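Local structure of transmembrane protease (Mus musculus, 2E7V) at residues Y5-F11 with A71-F77. The protein probably acts as a membrane-anchored serine protease that cleaves peptide bonds, the part described here being its non-catalytic SEA domain. Residues are numbered along the deposited sequence.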
ATOM      1  N   TYR A   5       1.796   0.876  17.730  1.00 17.78           N
ATOM      2  CA  TYR A   5       0.871   1.774  17.048  1.00 15.11           C
ATOM      3  C   TYR A   5       0.390   1.114  15.768  1.00 14.89           C
ATOM      4  O   TYR A   5       1.156   0.421  15.091  1.00 16.96           O
ATOM      5  CB  TYR A   5       1.569   3.087  16.675  1.00 21.16           C
ATOM      6  CG  TYR A   5       1.645   4.125  17.771  1.00 25.49           C
ATOM      7  CD1 TYR A   5       2.608   5.132  17.735  1.00 28.52           C
ATOM      8  CD2 TYR A   5       0.737   4.122  18.831  1.00 30.18           C
ATOM      9  CE1 TYR A   5       2.669   6.111  18.726  1.00 29.19           C
ATOM     10  CE2 TYR A   5       0.784   5.098  19.826  1.00 33.18           C
ATOM     11  CZ  TYR A   5       1.751   6.087  19.767  1.00 32.19           C
ATOM     12  OH  TYR A   5       1.790   7.057  20.746  1.00 36.65           O
ATOM     13  N   PHE A   6      -0.877   1.332  15.436  1.00 13.39           N
ATOM     14  CA  PHE A   6      -1.448   0.811  14.206  1.00 12.64           C
ATOM     15  C   PHE A   6      -1.969   1.964  13.360  1.00 14.05           C
ATOM     16  O   PHE A   6      -2.556   2.928  13.875  1.00 14.46           O
ATOM     17  CB  PHE A   6      -2.606  -0.142  14.496  1.00 14.54           C
ATOM     18  CG  PHE A   6      -2.176  -1.471  15.031  1.00 14.30           C
ATOM     19  CD1 PHE A   6      -1.765  -2.480  14.168  1.00 13.68           C
ATOM     20  CD2 PHE A   6      -2.180  -1.719  16.405  1.00 15.67           C
ATOM     21  CE1 PHE A   6      -1.361  -3.723  14.661  1.00 18.08           C
ATOM     22  CE2 PHE A   6      -1.778  -2.960  16.910  1.00 15.22           C
ATOM     23  CZ  PHE A   6      -1.369  -3.964  16.035  1.00 14.71           C
ATOM     24  N   TYR A   7      -1.748   1.855  12.057  1.00 11.68           N
ATOM     25  CA  TYR A   7      -2.221   2.837  11.108  1.00 11.25           C
ATOM     26  C   TYR A   7      -2.837   2.048   9.967  1.00 13.69           C
ATOM     27  O   TYR A   7      -2.407   0.938   9.664  1.00 11.14           O
ATOM     28  CB  TYR A   7      -1.062   3.685  10.577  1.00 12.86           C
ATOM     29  CG  TYR A   7      -0.502   4.613  11.615  1.00 12.79           C
ATOM     30  CD1 TYR A   7      -0.960   5.931  11.730  1.00  9.25           C
ATOM     31  CD2 TYR A   7       0.430   4.150  12.541  1.00 14.33           C
ATOM     32  CE1 TYR A   7      -0.499   6.765  12.762  1.00 14.94           C
ATOM     33  CE2 TYR A   7       0.890   4.963  13.563  1.00 17.87           C
ATOM     34  CZ  TYR A   7       0.426   6.263  13.672  1.00 15.36           C
ATOM     35  OH  TYR A   7       0.890   7.038  14.710  1.00 21.10           O
ATOM     36  N   HIS A   8      -3.854   2.617   9.343  1.00 14.27           N
ATOM     37  CA  HIS A   8      -4.495   1.974   8.211  1.00 13.56           C
ATOM     38  C   HIS A   8      -4.902   3.020   7.198  1.00 14.03           C
ATOM     39  O   HIS A   8      -5.157   4.173   7.552  1.00 13.79           O
ATOM     40  CB  HIS A   8      -5.724   1.160   8.655  1.00 17.24           C
ATOM     41  CG  HIS A   8      -6.870   1.987   9.153  1.00 17.48           C
ATOM     42  ND1 HIS A   8      -6.948   2.455  10.446  1.00 16.30           N
ATOM     43  CD2 HIS A   8      -7.989   2.427   8.526  1.00 17.64           C
ATOM     44  CE1 HIS A   8      -8.064   3.147  10.596  1.00 20.32           C
ATOM     45  NE2 HIS A   8      -8.714   3.145   9.444  1.00 20.00           N
ATOM     46  N   SER A   9      -4.942   2.614   5.933  1.00 13.93           N
ATOM     47  CA  SER A   9      -5.331   3.499   4.854  1.00 17.33           C
ATOM     48  C   SER A   9      -5.920   2.669   3.730  1.00 15.92           C
ATOM     49  O   SER A   9      -5.725   1.446   3.671  1.00 15.76           O
ATOM     50  CB  SER A   9      -4.112   4.262   4.326  1.00 19.55           C
ATOM     51  OG  SER A   9      -3.321   4.743   5.399  1.00 21.94           O
ATOM     52  N   SER A  10      -6.657   3.336   2.849  1.00 12.87           N
ATOM     53  CA  SER A  10      -7.234   2.682   1.683  1.00 12.95           C
ATOM     54  C   SER A  10      -6.412   3.203   0.513  1.00 12.84           C
ATOM     55  O   SER A  10      -6.407   4.405   0.223  1.00 12.98           O
ATOM     56  CB  SER A  10      -8.700   3.066   1.514  1.00 17.84           C
ATOM     57  OG  SER A  10      -9.482   2.531   2.567  1.00 18.45           O
ATOM     58  N   PHE A  11      -5.689   2.298  -0.132  1.00  7.97           N
ATOM     59  CA  PHE A  11      -4.832   2.654  -1.249  1.00  9.86           C
ATOM     60  C   PHE A  11      -5.448   2.291  -2.580  1.00 10.15           C
ATOM     61  O   PHE A  11      -5.921   1.164  -2.774  1.00  8.90           O
ATOM     62  CB  PHE A  11      -3.509   1.898  -1.179  1.00 10.30           C
ATOM     63  CG  PHE A  11      -2.636   2.281  -0.030  1.00  8.95           C
ATOM     64  CD1 PHE A  11      -1.726   3.336  -0.152  1.00 12.90           C
ATOM     65  CD2 PHE A  11      -2.671   1.554   1.156  1.00  9.91           C
ATOM     66  CE1 PHE A  11      -0.855   3.650   0.903  1.00 12.98           C
ATOM     67  CE2 PHE A  11      -1.816   1.860   2.201  1.00 13.48           C
ATOM     68  CZ  PHE A  11      -0.899   2.915   2.074  1.00 12.40           C
ATOM     69  N   ALA A  71      -7.248  -1.222  -1.807  1.00 10.51           N
ATOM     70  CA  ALA A  71      -6.820  -2.144  -0.769  1.00  9.99           C
ATOM     71  C   ALA A  71      -6.809  -1.474   0.601  1.00 11.59           C
ATOM     72  O   ALA A  71      -6.223  -0.402   0.771  1.00 10.83           O
ATOM     73  CB  ALA A  71      -5.436  -2.682  -1.098  1.00 10.44           C
ATOM     74  N   ASP A  72      -7.495  -2.075   1.565  1.00  9.30           N
ATOM     75  CA  ASP A  72      -7.480  -1.529   2.915  1.00 13.18           C
ATOM     76  C   ASP A  72      -6.297  -2.234   3.569  1.00 10.63           C
ATOM     77  O   ASP A  72      -6.260  -3.462   3.665  1.00 10.06           O
ATOM     78  CB  ASP A  72      -8.782  -1.819   3.655  1.00 11.81           C
ATOM     79  CG  ASP A  72      -9.986  -1.182   2.978  1.00 15.75           C
ATOM     80  OD1 ASP A  72      -9.852  -0.067   2.422  1.00 15.04           O
ATOM     81  OD2 ASP A  72     -11.066  -1.792   3.004  1.00 14.29           O
ATOM     82  N   VAL A  73      -5.329  -1.428   3.991  1.00  7.94           N
ATOM     83  CA  VAL A  73      -4.069  -1.905   4.564  1.00 10.09           C
ATOM     84  C   VAL A  73      -3.801  -1.459   6.001  1.00 11.24           C
ATOM     85  O   VAL A  73      -3.965  -0.274   6.339  1.00 13.99           O
ATOM     86  CB  VAL A  73      -2.889  -1.407   3.673  1.00 11.33           C
ATOM     87  CG1 VAL A  73      -1.540  -1.856   4.244  1.00 10.61           C
ATOM     88  CG2 VAL A  73      -3.080  -1.896   2.249  1.00  8.82           C
ATOM     89  N   VAL A  74      -3.388  -2.400   6.846  1.00 11.32           N
ATOM     90  CA  VAL A  74      -3.057  -2.082   8.235  1.00 14.01           C
ATOM     91  C   VAL A  74      -1.532  -2.120   8.352  1.00 12.02           C
ATOM     92  O   VAL A  74      -0.891  -3.005   7.789  1.00 12.45           O
ATOM     93  CB  VAL A  74      -3.649  -3.115   9.238  1.00 16.93           C
ATOM     94  CG1 VAL A  74      -2.999  -2.940  10.607  1.00 15.68           C
ATOM     95  CG2 VAL A  74      -5.159  -2.921   9.377  1.00 15.57           C
ATOM     96  N   MET A  75      -0.963  -1.150   9.059  1.00  9.58           N
ATOM     97  CA  MET A  75       0.480  -1.089   9.263  1.00 11.31           C
ATOM     98  C   MET A  75       0.751  -0.977  10.761  1.00 11.55           C
ATOM     99  O   MET A  75       0.156  -0.124  11.445  1.00 12.22           O
ATOM    100  CB  MET A  75       1.092   0.117   8.524  1.00  9.30           C
ATOM    101  CG  MET A  75       1.015   0.047   6.986  1.00 13.61           C
ATOM    102  SD  MET A  75       1.154   1.702   6.192  1.00  6.42           S
ATOM    103  CE  MET A  75      -0.500   2.285   6.515  1.00 14.90           C
ATOM    104  N   LYS A  76       1.634  -1.843  11.268  1.00  9.36           N
ATOM    105  CA  LYS A  76       2.002  -1.856  12.690  1.00 10.26           C
ATOM    106  C   LYS A  76       3.419  -1.346  12.944  1.00 10.29           C
ATOM    107  O   LYS A  76       4.374  -1.785  12.279  1.00  8.65           O
ATOM    108  CB  LYS A  76       1.903  -3.273  13.271  1.00 11.26           C
ATOM    109  CG  LYS A  76       2.299  -3.345  14.750  1.00 15.30           C
ATOM    110  CD  LYS A  76       2.072  -4.714  15.363  1.00 18.46           C
ATOM    111  CE  LYS A  76       2.270  -4.654  16.877  1.00 19.22           C
ATOM    112  NZ  LYS A  76       1.983  -5.946  17.540  1.00 17.39           N
ATOM    113  N   PHE A  77       3.549  -0.443  13.918  1.00 11.78           N
ATOM    114  CA  PHE A  77       4.840   0.139  14.298  1.00 13.55           C
ATOM    115  C   PHE A  77       5.092   0.061  15.802  1.00 17.50           C
ATOM    116  O   PHE A  77       4.156   0.038  16.606  1.00 17.52           O
ATOM    117  CB  PHE A  77       4.933   1.620  13.889  1.00 10.55           C
ATOM    118  CG  PHE A  77       4.743   1.861  12.427  1.00 11.65           C
ATOM    119  CD1 PHE A  77       3.462   1.924  11.879  1.00 10.57           C
ATOM    120  CD2 PHE A  77       5.849   1.971  11.578  1.00 11.09           C
ATOM    121  CE1 PHE A  77       3.279   2.088  10.506  1.00  8.49           C
ATOM    122  CE2 PHE A  77       5.678   2.136  10.202  1.00 10.43           C
ATOM    123  CZ  PHE A  77       4.387   2.193   9.665  1.00 12.71           C
TER
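Antiparallel pairing of strands 5-11 and 71-77 is continuous, with the segment axes at 159° and 4.5 Å apart at closest approach. Eight backbone hydrogen bonds join the hydrogen-bonded pairs Tyr5-Phe77, Tyr7-Met75, Ser9-Val73 and Phe11-Ala71; among the shortest is Met75 N to Tyr7 O, 2.6 Å. Phe11, Met75 and Phe6 bury the most surface. Phe11 and Met75 lie on the face turned to the helices. There the Phe11 ring sets CD2 3.6 Å from CG2 of Val73, a diagonal contact, while the Met75 side chain reaches across to strand 5-11, bringing its CE 4.3 Å from CB of Tyr7 and 3.9 Å from OG of Ser9. Tyr7 CD2 also meets Phe77 CD1 at 3.8 Å. Helix 28-46 packs on Ala71, Val73 and Met75, and helix 85-96 on Tyr7 and Phe77. The opposite face carries Phe6, whose ring lies across strand 71-77, with CE1 3.6 Å from CB of Lys76 and CD1 3.8 Å from CG1 of Val74. Farther along it, Ser10 OG donates to Asp72 OD1 (2.6 Å), and Asp72 also forms a salt bridge with Arg63. One sheet face packed by two helices, with these strands at its centre, is the alpha/beta sandwich architecture of SEA domains.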